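Local coordinates for FAD:protein FMN transferase (Pseudomonas stutzeri ATCC 14405 = CCUG 16156, PDB 5MGY) that matures the NosR protein as a flavinyl transferase, probably moving FMN from FAD onto a threonine side chain with magnesium as cofactor, at residues G47-Q52 against G161-L166; S60-F65 against L153-I158; D78-L83 against D143-A148. All coordinates share one frame; numbering follows the deposited sequence.

Contact 1 (G47-Q52 against G161-L166). Unlike the reference sequence in segment 47-52: Q48 (reference Glu).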
ATOM      1  N   GLY A  47      -6.911  -6.994  13.793  1.00 49.03           N
ATOM      2  CA  GLY A  47      -8.331  -7.084  14.046  1.00 47.11           C
ATOM      3  C   GLY A  47      -8.954  -5.726  14.011  1.00 43.67           C
ATOM      4  O   GLY A  47     -10.045  -5.619  13.497  1.00 46.74           O
ATOM      5  N   GLN A  48      -8.299  -4.722  14.584  1.00 38.65           N
ATOM      6  CA  GLN A  48      -8.860  -3.413  14.565  1.00 43.92           C
ATOM      7  C   GLN A  48      -8.946  -2.920  13.116  1.00 46.21           C
ATOM      8  O   GLN A  48      -9.912  -2.252  12.744  1.00 50.14           O
ATOM      9  CB  GLN A  48      -8.016  -2.428  15.302  1.00 46.03           C
ATOM     10  CG  GLN A  48      -8.064  -2.486  16.785  1.00 49.31           C
ATOM     11  CD  GLN A  48      -7.034  -1.538  17.360  1.00 51.95           C
ATOM     12  OE1 GLN A  48      -6.081  -1.954  18.058  1.00 49.87           O
ATOM     13  NE2 GLN A  48      -7.182  -0.235  17.022  1.00 53.41           N
ATOM     14  N   LEU A  49      -7.929  -3.206  12.308  1.00 43.31           N
ATOM     15  CA  LEU A  49      -7.927  -2.691  10.954  1.00 42.43           C
ATOM     16  C   LEU A  49      -9.060  -3.289  10.190  1.00 42.60           C
ATOM     17  O   LEU A  49      -9.742  -2.585   9.463  1.00 43.19           O
ATOM     18  CB  LEU A  49      -6.620  -2.952  10.225  1.00 39.77           C
ATOM     19  CG  LEU A  49      -5.441  -2.129  10.717  1.00 38.35           C
ATOM     20  CD1 LEU A  49      -4.126  -2.699  10.242  1.00 38.46           C
ATOM     21  CD2 LEU A  49      -5.496  -0.744  10.211  1.00 38.05           C
ATOM     22  N   ASP A  50      -9.283  -4.575  10.378  1.00 42.63           N
ATOM     23  CA  ASP A  50     -10.328  -5.256   9.661  1.00 45.87           C
ATOM     24  C   ASP A  50     -11.720  -4.731  10.085  1.00 47.77           C
ATOM     25  O   ASP A  50     -12.597  -4.558   9.286  1.00 52.47           O
ATOM     26  CB  ASP A  50     -10.211  -6.712   9.964  1.00 49.88           C
ATOM     27  CG  ASP A  50     -10.759  -7.601   8.863  1.00 55.22           C
ATOM     28  OD1 ASP A  50     -10.115  -8.475   8.429  1.00 56.79           O
ATOM     29  OD2 ASP A  50     -11.857  -7.592   8.398  1.00 61.14           O
ATOM     30  N   LYS A  51     -11.899  -4.473  11.355  1.00 49.53           N
ATOM     31  CA  LYS A  51     -13.187  -4.052  11.870  1.00 49.81           C
ATOM     32  C   LYS A  51     -13.477  -2.634  11.429  1.00 45.57           C
ATOM     33  O   LYS A  51     -14.602  -2.354  11.144  1.00 48.22           O
ATOM     34  CB  LYS A  51     -13.203  -4.157  13.420  1.00 50.38           C
ATOM     35  CG  LYS A  51     -14.570  -4.238  14.031  1.00 52.02           C
ATOM     36  CD  LYS A  51     -15.164  -2.882  14.345  1.00 54.90           C
ATOM     37  CE  LYS A  51     -16.669  -3.018  14.555  1.00 58.07           C
ATOM     38  NZ  LYS A  51     -17.359  -1.716  14.348  1.00 59.52           N
ATOM     39  N   GLN A  52     -12.470  -1.757  11.442  1.00 42.69           N
ATOM     40  CA  GLN A  52     -12.634  -0.340  11.112  1.00 41.51           C
ATOM     41  C   GLN A  52     -12.681  -0.142   9.565  1.00 39.48           C
ATOM     42  O   GLN A  52     -13.570   0.537   9.071  1.00 41.03           O
ATOM     43  CB  GLN A  52     -11.548   0.559  11.803  1.00 40.78           C
ATOM     44  CG  GLN A  52     -11.562   0.572  13.340  1.00 40.02           C
ATOM     45  CD  GLN A  52     -10.708   1.674  13.974  1.00 40.61           C
ATOM     46  OE1 GLN A  52     -10.727   2.811  13.568  1.00 45.63           O
ATOM     47  NE2 GLN A  52      -9.985   1.342  14.989  1.00 43.79           N
ATOM     48  N   GLY A 161       0.386  -0.880   4.417  1.00 24.44           N
ATOM     49  CA  GLY A 161       1.445  -0.042   4.881  1.00 26.46           C
ATOM     50  C   GLY A 161       1.298   0.626   6.221  1.00 26.86           C
ATOM     51  O   GLY A 161       2.304   0.820   6.911  1.00 27.76           O
ATOM     52  N   TYR A 162       0.076   1.103   6.484  1.00 27.49           N
ATOM     53  CA  TYR A 162      -0.343   1.639   7.760  1.00 28.54           C
ATOM     54  C   TYR A 162      -0.167   0.567   8.849  1.00 27.57           C
ATOM     55  O   TYR A 162       0.419   0.842   9.889  1.00 29.26           O
ATOM     56  CB  TYR A 162      -1.788   2.060   7.652  1.00 30.16           C
ATOM     57  CG  TYR A 162      -2.359   2.653   8.895  1.00 33.21           C
ATOM     58  CD1 TYR A 162      -1.757   3.747   9.500  1.00 33.85           C
ATOM     59  CD2 TYR A 162      -3.553   2.123   9.474  1.00 36.08           C
ATOM     60  CE1 TYR A 162      -2.318   4.314  10.633  1.00 35.85           C
ATOM     61  CE2 TYR A 162      -4.127   2.684  10.605  1.00 35.40           C
ATOM     62  CZ  TYR A 162      -3.501   3.772  11.181  1.00 36.38           C
ATOM     63  OH  TYR A 162      -4.042   4.335  12.295  1.00 38.53           O
ATOM     64  N   ALA A 163      -0.612  -0.652   8.561  1.00 26.23           N
ATOM     65  CA  ALA A 163      -0.503  -1.794   9.466  1.00 27.00           C
ATOM     66  C   ALA A 163       0.950  -2.035   9.895  1.00 28.29           C
ATOM     67  O   ALA A 163       1.203  -2.299  11.058  1.00 31.03           O
ATOM     68  CB  ALA A 163      -1.115  -3.058   8.841  1.00 25.60           C
ATOM     69  N   VAL A 164       1.891  -1.896   8.961  1.00 29.29           N
ATOM     70  CA  VAL A 164       3.303  -2.094   9.210  1.00 29.53           C
ATOM     71  C   VAL A 164       3.775  -1.013  10.181  1.00 30.44           C
ATOM     72  O   VAL A 164       4.509  -1.293  11.147  1.00 30.69           O
ATOM     73  CB  VAL A 164       4.081  -2.041   7.867  1.00 29.60           C
ATOM     74  CG1 VAL A 164       5.595  -1.850   8.062  1.00 30.82           C
ATOM     75  CG2 VAL A 164       3.842  -3.312   7.094  1.00 29.90           C
ATOM     76  N   ASP A 165       3.341   0.228   9.934  1.00 30.58           N
ATOM     77  CA  ASP A 165       3.778   1.347  10.750  1.00 29.65           C
ATOM     78  C   ASP A 165       3.209   1.146  12.150  1.00 31.60           C
ATOM     79  O   ASP A 165       3.974   1.268  13.111  1.00 35.66           O
ATOM     80  CB  ASP A 165       3.405   2.723  10.180  1.00 27.75           C
ATOM     81  CG  ASP A 165       4.225   3.138   8.950  1.00 28.21           C
ATOM     82  OD1 ASP A 165       5.385   2.677   8.768  1.00 29.53           O
ATOM     83  OD2 ASP A 165       3.728   3.989   8.140  1.00 27.95           O
ATOM     84  N   LEU A 166       1.928   0.778  12.266  1.00 29.91           N
ATOM     85  CA  LEU A 166       1.339   0.529  13.587  1.00 30.74           C
ATOM     86  C   LEU A 166       2.036  -0.592  14.359  1.00 30.46           C
ATOM     87  O   LEU A 166       2.316  -0.439  15.541  1.00 31.93           O
ATOM     88  CB  LEU A 166      -0.180   0.278  13.532  1.00 29.38           C
ATOM     89  CG  LEU A 166      -1.056   1.487  13.123  1.00 30.36           C
ATOM     90  CD1 LEU A 166      -2.497   0.988  12.866  1.00 30.53           C
ATOM     91  CD2 LEU A 166      -0.968   2.691  14.090  1.00 27.97           C
TER
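Two roughly antiparallel, inclined helix segments of the ApbE fold, 47-52 of helix 35-53 and 161-166 of helix 159-173, meet where L49 reaches across to Y162, A163 and L166. Their short axes come within 11.2 Å of each other at closest approach, with an angle of 145° between their directions. That separation is bridged mainly by one side chain, and a leucine suits the place because its two methyls can serve different partners. With CG anti to its own carbonyl carbon (chi1 -71°), L49 extends toward the other helix and splits its branch there. L49 CD1 settles on the small methyl of A163, 3.3 Å from A163 CB, where alanine lets the tip come close to the helix backbone. L49 CD2 instead meets the tyrosine at the ring edge, near the ring plane, 3.5 Å from Y162 CD2. The two side chains cross obliquely. L166, one turn after Y162, adds an outer touch, L166 CD1 lying 4.4 Å from L49 CD2. All these contacts are apolar; the hydroxyl of Y162 finds its polar partner elsewhere, in a hydrogen bond with E82. G161 N is hydrogen-bonded to D271, a magnesium ligand, so the packed helix also borders the metal site. Within this segment, the methyl L166 CD1 lies over one face of the Y162 ring, 3.2 Å above its plane and displaced toward the rim.

Contact 2 (S60-F65 against L153-I158). With MG (magnesium ion), chain I.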
ATOM      1  N   SER A  60     -18.280  -3.345   9.357  1.00 44.73           N
ATOM      2  CA  SER A  60     -17.185  -2.440   9.466  1.00 43.67           C
ATOM      3  C   SER A  60     -17.628  -1.002   9.546  1.00 45.28           C
ATOM      4  O   SER A  60     -18.709  -0.625   9.037  1.00 48.01           O
ATOM      5  CB  SER A  60     -16.196  -2.636   8.333  1.00 42.07           C
ATOM      6  OG  SER A  60     -16.698  -2.144   7.137  1.00 39.48           O
ATOM      7  N   ASP A  61     -16.766  -0.190  10.166  1.00 44.64           N
ATOM      8  CA  ASP A  61     -17.021   1.228  10.275  1.00 47.31           C
ATOM      9  C   ASP A  61     -17.064   1.870   8.890  1.00 47.52           C
ATOM     10  O   ASP A  61     -18.008   2.574   8.531  1.00 47.58           O
ATOM     11  CB  ASP A  61     -16.022   1.852  11.213  1.00 49.32           C
ATOM     12  CG  ASP A  61     -16.191   1.328  12.632  1.00 55.77           C
ATOM     13  OD1 ASP A  61     -17.103   1.798  13.359  1.00 62.36           O
ATOM     14  OD2 ASP A  61     -15.464   0.394  13.016  1.00 59.29           O
ATOM     15  N   VAL A  62     -16.079   1.561   8.069  1.00 46.97           N
ATOM     16  CA  VAL A  62     -16.083   2.118   6.741  1.00 44.94           C
ATOM     17  C   VAL A  62     -17.318   1.671   6.015  1.00 44.00           C
ATOM     18  O   VAL A  62     -17.852   2.465   5.319  1.00 45.71           O
ATOM     19  CB  VAL A  62     -14.821   1.795   5.938  1.00 45.14           C
ATOM     20  CG1 VAL A  62     -14.702   0.323   5.666  1.00 48.82           C
ATOM     21  CG2 VAL A  62     -14.837   2.479   4.604  1.00 45.27           C
ATOM     22  N   GLU A  63     -17.812   0.448   6.191  1.00 45.53           N
ATOM     23  CA  GLU A  63     -19.083   0.049   5.495  1.00 47.29           C
ATOM     24  C   GLU A  63     -20.338   0.729   6.007  1.00 45.78           C
ATOM     25  O   GLU A  63     -21.291   0.923   5.231  1.00 46.43           O
ATOM     26  CB  GLU A  63     -19.334  -1.461   5.451  1.00 49.35           C
ATOM     27  CG  GLU A  63     -18.526  -2.182   4.363  1.00 52.51           C
ATOM     28  CD  GLU A  63     -18.944  -1.883   2.920  1.00 53.66           C
ATOM     29  OE1 GLU A  63     -19.993  -2.391   2.510  1.00 57.17           O
ATOM     30  OE2 GLU A  63     -18.193  -1.202   2.183  1.00 55.21           O
ATOM     31  N   ARG A  64     -20.342   1.081   7.289  1.00 42.39           N
ATOM     32  CA  ARG A  64     -21.401   1.887   7.824  1.00 40.97           C
ATOM     33  C   ARG A  64     -21.405   3.281   7.149  1.00 39.78           C
ATOM     34  O   ARG A  64     -22.450   3.747   6.705  1.00 38.53           O
ATOM     35  CB  ARG A  64     -21.237   1.984   9.334  1.00 42.85           C
ATOM     36  CG  ARG A  64     -22.420   2.608  10.050  1.00 44.00           C
ATOM     37  CD  ARG A  64     -22.178   2.734  11.530  1.00 44.49           C
ATOM     38  NE  ARG A  64     -21.342   3.915  11.859  1.00 45.13           N
ATOM     39  CZ  ARG A  64     -20.114   3.879  12.369  1.00 41.66           C
ATOM     40  NH1 ARG A  64     -19.533   2.697  12.601  1.00 41.15           N
ATOM     41  NH2 ARG A  64     -19.468   5.028  12.627  1.00 40.04           N
ATOM     42  N   PHE A  65     -20.226   3.909   7.054  1.00 39.52           N
ATOM     43  CA  PHE A  65     -20.035   5.170   6.281  1.00 37.41           C
ATOM     44  C   PHE A  65     -20.418   5.059   4.803  1.00 38.14           C
ATOM     45  O   PHE A  65     -21.103   5.910   4.256  1.00 38.31           O
ATOM     46  CB  PHE A  65     -18.599   5.647   6.356  1.00 35.63           C
ATOM     47  CG  PHE A  65     -18.401   6.998   5.770  1.00 33.84           C
ATOM     48  CD1 PHE A  65     -18.901   8.111   6.419  1.00 32.86           C
ATOM     49  CD2 PHE A  65     -17.762   7.157   4.550  1.00 33.00           C
ATOM     50  CE1 PHE A  65     -18.770   9.360   5.878  1.00 32.11           C
ATOM     51  CE2 PHE A  65     -17.626   8.399   4.003  1.00 31.46           C
ATOM     52  CZ  PHE A  65     -18.127   9.500   4.663  1.00 31.78           C
ATOM     53  N   LEU A 153     -15.784   4.621   0.263  1.00 32.67           N
ATOM     54  CA  LEU A 153     -14.377   4.561   0.524  1.00 30.60           C
ATOM     55  C   LEU A 153     -13.816   3.179   0.434  1.00 30.67           C
ATOM     56  O   LEU A 153     -14.530   2.193   0.577  1.00 31.91           O
ATOM     57  CB  LEU A 153     -14.097   5.131   1.892  1.00 30.96           C
ATOM     58  CG  LEU A 153     -14.590   6.580   2.090  1.00 30.68           C
ATOM     59  CD1 LEU A 153     -14.092   7.162   3.408  1.00 31.14           C
ATOM     60  CD2 LEU A 153     -14.197   7.459   0.934  1.00 29.42           C
ATOM     61  N   ASP A 154     -12.529   3.127   0.116  1.00 32.46           N
ATOM     62  CA  ASP A 154     -11.723   1.888   0.067  1.00 34.89           C
ATOM     63  C   ASP A 154     -10.279   2.260   0.459  1.00 34.41           C
ATOM     64  O   ASP A 154      -9.662   3.148  -0.129  1.00 34.39           O
ATOM     65  CB  ASP A 154     -11.727   1.239  -1.332  1.00 36.74           C
ATOM     66  CG  ASP A 154     -11.109  -0.169  -1.342  1.00 38.64           C
ATOM     67  OD1 ASP A 154     -11.695  -1.154  -1.897  1.00 42.44           O
ATOM     68  OD2 ASP A 154     -10.040  -0.306  -0.752  1.00 38.92           O
ATOM     69  N   PHE A 155      -9.738   1.550   1.428  1.00 33.67           N
ATOM     70  CA  PHE A 155      -8.504   1.938   2.015  1.00 34.33           C
ATOM     71  C   PHE A 155      -7.355   1.038   1.587  1.00 33.70           C
ATOM     72  O   PHE A 155      -6.242   1.170   2.109  1.00 35.61           O
ATOM     73  CB  PHE A 155      -8.672   1.954   3.573  1.00 37.68           C
ATOM     74  CG  PHE A 155      -9.421   3.164   4.074  1.00 37.34           C
ATOM     75  CD1 PHE A 155      -8.825   4.431   4.080  1.00 36.37           C
ATOM     76  CD2 PHE A 155     -10.718   3.037   4.501  1.00 37.38           C
ATOM     77  CE1 PHE A 155      -9.537   5.538   4.489  1.00 37.83           C
ATOM     78  CE2 PHE A 155     -11.434   4.136   4.919  1.00 38.55           C
ATOM     79  CZ  PHE A 155     -10.851   5.397   4.906  1.00 38.72           C
ATOM     80  N   ASN A 156      -7.601   0.144   0.630  1.00 33.79           N
ATOM     81  CA  ASN A 156      -6.671  -0.959   0.319  1.00 32.22           C
ATOM     82  C   ASN A 156      -5.364  -0.448  -0.218  1.00 31.93           C
ATOM     83  O   ASN A 156      -4.360  -1.045   0.012  1.00 34.11           O
ATOM     84  CB  ASN A 156      -7.261  -2.007  -0.651  1.00 31.80           C
ATOM     85  CG  ASN A 156      -7.756  -3.290   0.033  1.00 31.53           C
ATOM     86  OD1 ASN A 156      -7.239  -3.739   1.045  1.00 32.56           O
ATOM     87  ND2 ASN A 156      -8.711  -3.914  -0.583  1.00 31.74           N
ATOM     88  N   SER A 157      -5.346   0.698  -0.861  1.00 34.81           N
ATOM     89  CA  SER A 157      -4.121   1.203  -1.465  1.00 35.44           C
ATOM     90  C   SER A 157      -3.083   1.614  -0.411  1.00 33.77           C
ATOM     91  O   SER A 157      -1.857   1.563  -0.711  1.00 34.81           O
ATOM     92  CB  SER A 157      -4.434   2.349  -2.437  1.00 36.07           C
ATOM     93  OG  SER A 157      -5.004   3.416  -1.744  1.00 39.33           O
ATOM     94  N   ILE A 158      -3.571   1.982   0.788  1.00 31.13           N
ATOM     95  CA  ILE A 158      -2.734   2.242   2.010  1.00 31.77           C
ATOM     96  C   ILE A 158      -2.803   1.362   3.297  1.00 31.38           C
ATOM     97  O   ILE A 158      -1.942   1.518   4.194  1.00 29.65           O
ATOM     98  CB  ILE A 158      -2.807   3.705   2.484  1.00 30.17           C
ATOM     99  CG1 ILE A 158      -4.217   4.193   2.669  1.00 32.93           C
ATOM    100  CG2 ILE A 158      -2.176   4.562   1.464  1.00 31.11           C
ATOM    101  CD1 ILE A 158      -4.326   5.611   3.283  1.00 31.62           C
TER
HETATM  102 MG    MG I 401      -1.062   0.003  -2.280  1.00 51.00          MG
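V62 and L153 are the main partners where the N-capped helix 61-67 packs on the loop leading to the magnesium site, and F65 joins them one turn further along the helix. V62 points its branch at the loop: V62 CG2, anti to the backbone N, lies 3.9 Å from L153 CB. V62 CG2 also reaches the ring edge of F155, near the ring plane and 3.8 Å from F155 CE2, so a compact beta-branched residue fills the corner between leucine and phenylalanine. L153 turns one of its methyls to F65: L153 CD1 approaches the ring obliquely, 3.8 Å from F65 CE2. Chi1 of F65, -172°, sets the ring anti to the backbone N and swings it toward L153. All four residues are buried, and only carbon meets carbon across the interface, as suits aliphatic and aromatic side chains.

Polar bonds lie within each segment instead. S60 is the N-cap of the helix, S60 OG accepting from E63 N at 3.0 Å. R64 NH1 makes a salt bridge of 2.7 Å to D61 OD1, in the guanidinium plane but 28° out of the carboxylate plane, on the anti side of OD1. Farther out, K147 pairs with the F65 ring in a cation-pi contact. In the loop, D154 forms an Asx turn: D154 OD2 accepts from N156 N, nearly in line with its own C-O bond. Just beyond this turn the chain binds the magnesium ion that D271 and T275 also hold, through the backbone oxygen S157 O at 2.4 Å.

Contact 3 (D78-L83 against D143-A148)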
ATOM      1  N   ASP A  78     -10.729   6.949  15.017  1.00 57.75           N
ATOM      2  CA  ASP A  78      -9.417   7.585  14.775  1.00 56.53           C
ATOM      3  C   ASP A  78      -8.702   7.114  13.511  1.00 50.27           C
ATOM      4  O   ASP A  78      -8.311   7.950  12.706  1.00 45.56           O
ATOM      5  CB  ASP A  78      -8.520   7.385  16.017  1.00 59.68           C
ATOM      6  CG  ASP A  78      -8.934   8.300  17.220  1.00 62.12           C
ATOM      7  OD1 ASP A  78      -9.780   9.249  17.090  1.00 56.77           O
ATOM      8  OD2 ASP A  78      -8.373   8.060  18.312  1.00 61.85           O
ATOM      9  N   MET A  79      -8.570   5.789  13.355  1.00 48.05           N
ATOM     10  CA  MET A  79      -7.926   5.195  12.191  1.00 45.96           C
ATOM     11  C   MET A  79      -8.450   5.746  10.900  1.00 47.93           C
ATOM     12  O   MET A  79      -7.652   6.048  10.000  1.00 58.26           O
ATOM     13  CB  MET A  79      -8.143   3.700  12.086  1.00 44.98           C
ATOM     14  CG  MET A  79      -7.129   2.905  12.824  1.00 48.09           C
ATOM     15  SD  MET A  79      -7.430   1.160  12.503  1.00 54.87           S
ATOM     16  CE  MET A  79      -6.444   0.498  13.892  1.00 55.70           C
ATOM     17  N   VAL A  80      -9.781   5.785  10.770  1.00 42.16           N
ATOM     18  CA  VAL A  80     -10.403   6.088   9.493  1.00 36.37           C
ATOM     19  C   VAL A  80     -10.074   7.531   9.156  1.00 36.35           C
ATOM     20  O   VAL A  80      -9.760   7.845   8.008  1.00 36.40           O
ATOM     21  CB  VAL A  80     -11.902   5.856   9.531  1.00 34.98           C
ATOM     22  CG1 VAL A  80     -12.558   6.417   8.279  1.00 34.80           C
ATOM     23  CG2 VAL A  80     -12.199   4.398   9.657  1.00 34.95           C
ATOM     24  N   ARG A  81     -10.116   8.383  10.169  1.00 38.69           N
ATOM     25  CA  ARG A  81      -9.820   9.795  10.011  1.00 42.27           C
ATOM     26  C   ARG A  81      -8.350  10.037   9.827  1.00 44.47           C
ATOM     27  O   ARG A  81      -7.986  10.885   9.040  1.00 48.61           O
ATOM     28  CB  ARG A  81     -10.383  10.627  11.167  1.00 43.60           C
ATOM     29  CG  ARG A  81     -11.848  10.921  10.917  1.00 45.76           C
ATOM     30  CD  ARG A  81     -12.624  11.587  12.050  1.00 48.56           C
ATOM     31  NE  ARG A  81     -12.642  10.784  13.282  1.00 50.32           N
ATOM     32  CZ  ARG A  81     -11.772  10.915  14.291  1.00 52.67           C
ATOM     33  NH1 ARG A  81     -10.774  11.824  14.226  1.00 52.49           N
ATOM     34  NH2 ARG A  81     -11.888  10.122  15.363  1.00 50.96           N
ATOM     35  N   GLU A  82      -7.498   9.296  10.530  1.00 46.26           N
ATOM     36  CA  GLU A  82      -6.077   9.366  10.257  1.00 46.96           C
ATOM     37  C   GLU A  82      -5.822   9.020   8.749  1.00 42.90           C
ATOM     38  O   GLU A  82      -5.133   9.737   8.047  1.00 42.89           O
ATOM     39  CB  GLU A  82      -5.265   8.445  11.219  1.00 53.09           C
ATOM     40  CG  GLU A  82      -3.766   8.808  11.326  1.00 57.94           C
ATOM     41  CD  GLU A  82      -2.871   7.745  11.962  1.00 59.00           C
ATOM     42  OE1 GLU A  82      -1.613   7.741  11.710  1.00 56.94           O
ATOM     43  OE2 GLU A  82      -3.435   6.930  12.728  1.00 58.54           O
ATOM     44  N   LEU A  83      -6.427   7.957   8.269  1.00 37.14           N
ATOM     45  CA  LEU A  83      -6.165   7.494   6.954  1.00 36.43           C
ATOM     46  C   LEU A  83      -6.765   8.382   5.908  1.00 38.15           C
ATOM     47  O   LEU A  83      -6.182   8.529   4.833  1.00 40.90           O
ATOM     48  CB  LEU A  83      -6.715   6.075   6.757  1.00 37.03           C
ATOM     49  CG  LEU A  83      -6.003   4.917   7.456  1.00 37.12           C
ATOM     50  CD1 LEU A  83      -6.292   3.669   6.676  1.00 40.32           C
ATOM     51  CD2 LEU A  83      -4.505   5.059   7.513  1.00 39.19           C
ATOM     52  N   ASP A 143     -14.741  14.821  14.976  1.00 46.24           N
ATOM     53  CA  ASP A 143     -14.637  13.390  14.966  1.00 47.00           C
ATOM     54  C   ASP A 143     -15.578  12.815  13.909  1.00 46.96           C
ATOM     55  O   ASP A 143     -15.836  11.602  13.896  1.00 43.61           O
ATOM     56  CB  ASP A 143     -14.952  12.841  16.357  1.00 53.89           C
ATOM     57  CG  ASP A 143     -16.455  13.144  16.832  1.00 66.05           C
ATOM     58  OD1 ASP A 143     -16.936  14.332  16.736  1.00 67.70           O
ATOM     59  OD2 ASP A 143     -17.144  12.179  17.295  1.00 66.85           O
ATOM     60  N   ARG A 144     -16.131  13.671  13.038  1.00 49.67           N
ATOM     61  CA  ARG A 144     -17.038  13.194  11.976  1.00 52.80           C
ATOM     62  C   ARG A 144     -16.331  13.193  10.612  1.00 49.95           C
ATOM     63  O   ARG A 144     -15.441  14.014  10.401  1.00 45.75           O
ATOM     64  CB  ARG A 144     -18.301  14.055  11.920  1.00 56.45           C
ATOM     65  CG  ARG A 144     -19.198  13.942  13.148  1.00 63.06           C
ATOM     66  CD  ARG A 144     -19.658  15.284  13.693  1.00 70.46           C
ATOM     67  NE  ARG A 144     -20.811  15.841  12.966  1.00 77.10           N
ATOM     68  CZ  ARG A 144     -20.824  16.978  12.244  1.00 79.57           C
ATOM     69  NH1 ARG A 144     -19.736  17.747  12.137  1.00 83.09           N
ATOM     70  NH2 ARG A 144     -21.958  17.367  11.630  1.00 71.81           N
ATOM     71  N   LEU A 145     -16.712  12.242   9.742  1.00 45.64           N
ATOM     72  CA  LEU A 145     -16.352  12.250   8.331  1.00 44.42           C
ATOM     73  C   LEU A 145     -17.561  12.693   7.587  1.00 45.45           C
ATOM     74  O   LEU A 145     -18.605  12.120   7.803  1.00 46.39           O
ATOM     75  CB  LEU A 145     -16.105  10.862   7.795  1.00 43.26           C
ATOM     76  CG  LEU A 145     -14.750  10.269   7.505  1.00 42.46           C
ATOM     77  CD1 LEU A 145     -14.910   9.078   6.593  1.00 38.55           C
ATOM     78  CD2 LEU A 145     -13.875  11.339   6.875  1.00 45.08           C
ATOM     79  N   CYS A 146     -17.412  13.604   6.636  1.00 44.54           N
ATOM     80  CA  CYS A 146     -18.538  14.101   5.879  1.00 43.48           C
ATOM     81  C   CYS A 146     -18.407  13.741   4.426  1.00 42.96           C
ATOM     82  O   CYS A 146     -17.294  13.658   3.886  1.00 43.83           O
ATOM     83  CB  CYS A 146     -18.662  15.581   6.062  1.00 44.80           C
ATOM     84  SG  CYS A 146     -18.902  15.906   7.812  1.00 54.96           S
ATOM     85  N   LYS A 147     -19.551  13.510   3.788  1.00 40.60           N
ATOM     86  CA  LYS A 147     -19.550  13.270   2.373  1.00 40.66           C
ATOM     87  C   LYS A 147     -20.599  14.076   1.645  1.00 39.09           C
ATOM     88  O   LYS A 147     -21.775  13.996   1.995  1.00 40.39           O
ATOM     89  CB  LYS A 147     -19.684  11.787   2.079  1.00 41.15           C
ATOM     90  CG  LYS A 147     -21.002  11.137   2.406  1.00 40.93           C
ATOM     91  CD  LYS A 147     -20.753   9.655   2.522  1.00 42.37           C
ATOM     92  CE  LYS A 147     -21.854   8.831   1.953  1.00 44.55           C
ATOM     93  NZ  LYS A 147     -21.521   7.391   2.017  1.00 46.85           N
ATOM     94  N   ALA A 148     -20.164  14.828   0.617  1.00 35.13           N
ATOM     95  CA  ALA A 148     -21.047  15.672  -0.171  1.00 33.98           C
ATOM     96  C   ALA A 148     -21.768  14.965  -1.315  1.00 34.78           C
ATOM     97  O   ALA A 148     -22.754  15.482  -1.804  1.00 38.64           O
ATOM     98  CB  ALA A 148     -20.295  16.820  -0.704  1.00 33.85           C
TER
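R81 lays its guanidinium against the backbone of D143, while V80 meets L145 beside it: a helix, 78-93, packed on the start of strand 144-147, central in a small three-stranded antiparallel sheet. D143 CA sits over one face of the R81 guanidinium, 3.7 Å above its plane and offset toward the rim. R81 NE comes within 3.4 Å of D143 O, but the angle is too poor for a hydrogen bond, and the approach is one of packing. V80 CG1 and L145 CD1 touch at 3.9 Å, their side chains crossing at about a right angle; both are buried, and their aliphatic ends form the inner part of the interface.

The second shell positions the arginine. A bend at chi3 (-60°) folds the chain so that R81 NH2 reaches back one turn to D78 OD1, a salt bridge of 2.9 Å made through the anti lone pair and tilted 23° from the guanidinium plane. R81 NE is hydrogen-bonded to M76 O, and M76 is also backbone-bonded to D143, so one residue serves both sides. A leucine in place of R81 would probably leave D78 without its charge partner and M76 O without this donor. The C73-C146 disulfide ties the strand to its neighbour 73-75. The arginine's charge is thus probably offset in part by D78 of its own helix, the D143 carboxylate being too distant for a salt bridge (R81 NH2 to D143 OD2 6.0 Å).

The six segments run along the chain as 47-52, 60-65, 78-83, 143-148, 153-158 and 161-166, so the contacts enclose one another: contact 3 innermost, contact 2 around it and contact 1 outermost. Their centres are close, about 12 Å between contacts 1 and 2, about 10 Å between 2 and 3, and about 15 Å between 1 and 3. Helices 35-53 and 61-67 follow each other and are joined by a probable hydrogen bond from V62 N to Q52 O; K147 of strand 144-147 probably donates to F65 O, linking contacts 2 and 3, and Y162 OH and E82 OE2, probably hydrogen-bonded, join 1 and 3. Strand 144-147 leads through 153-158, with the magnesium ligand S157, into helix 159-173.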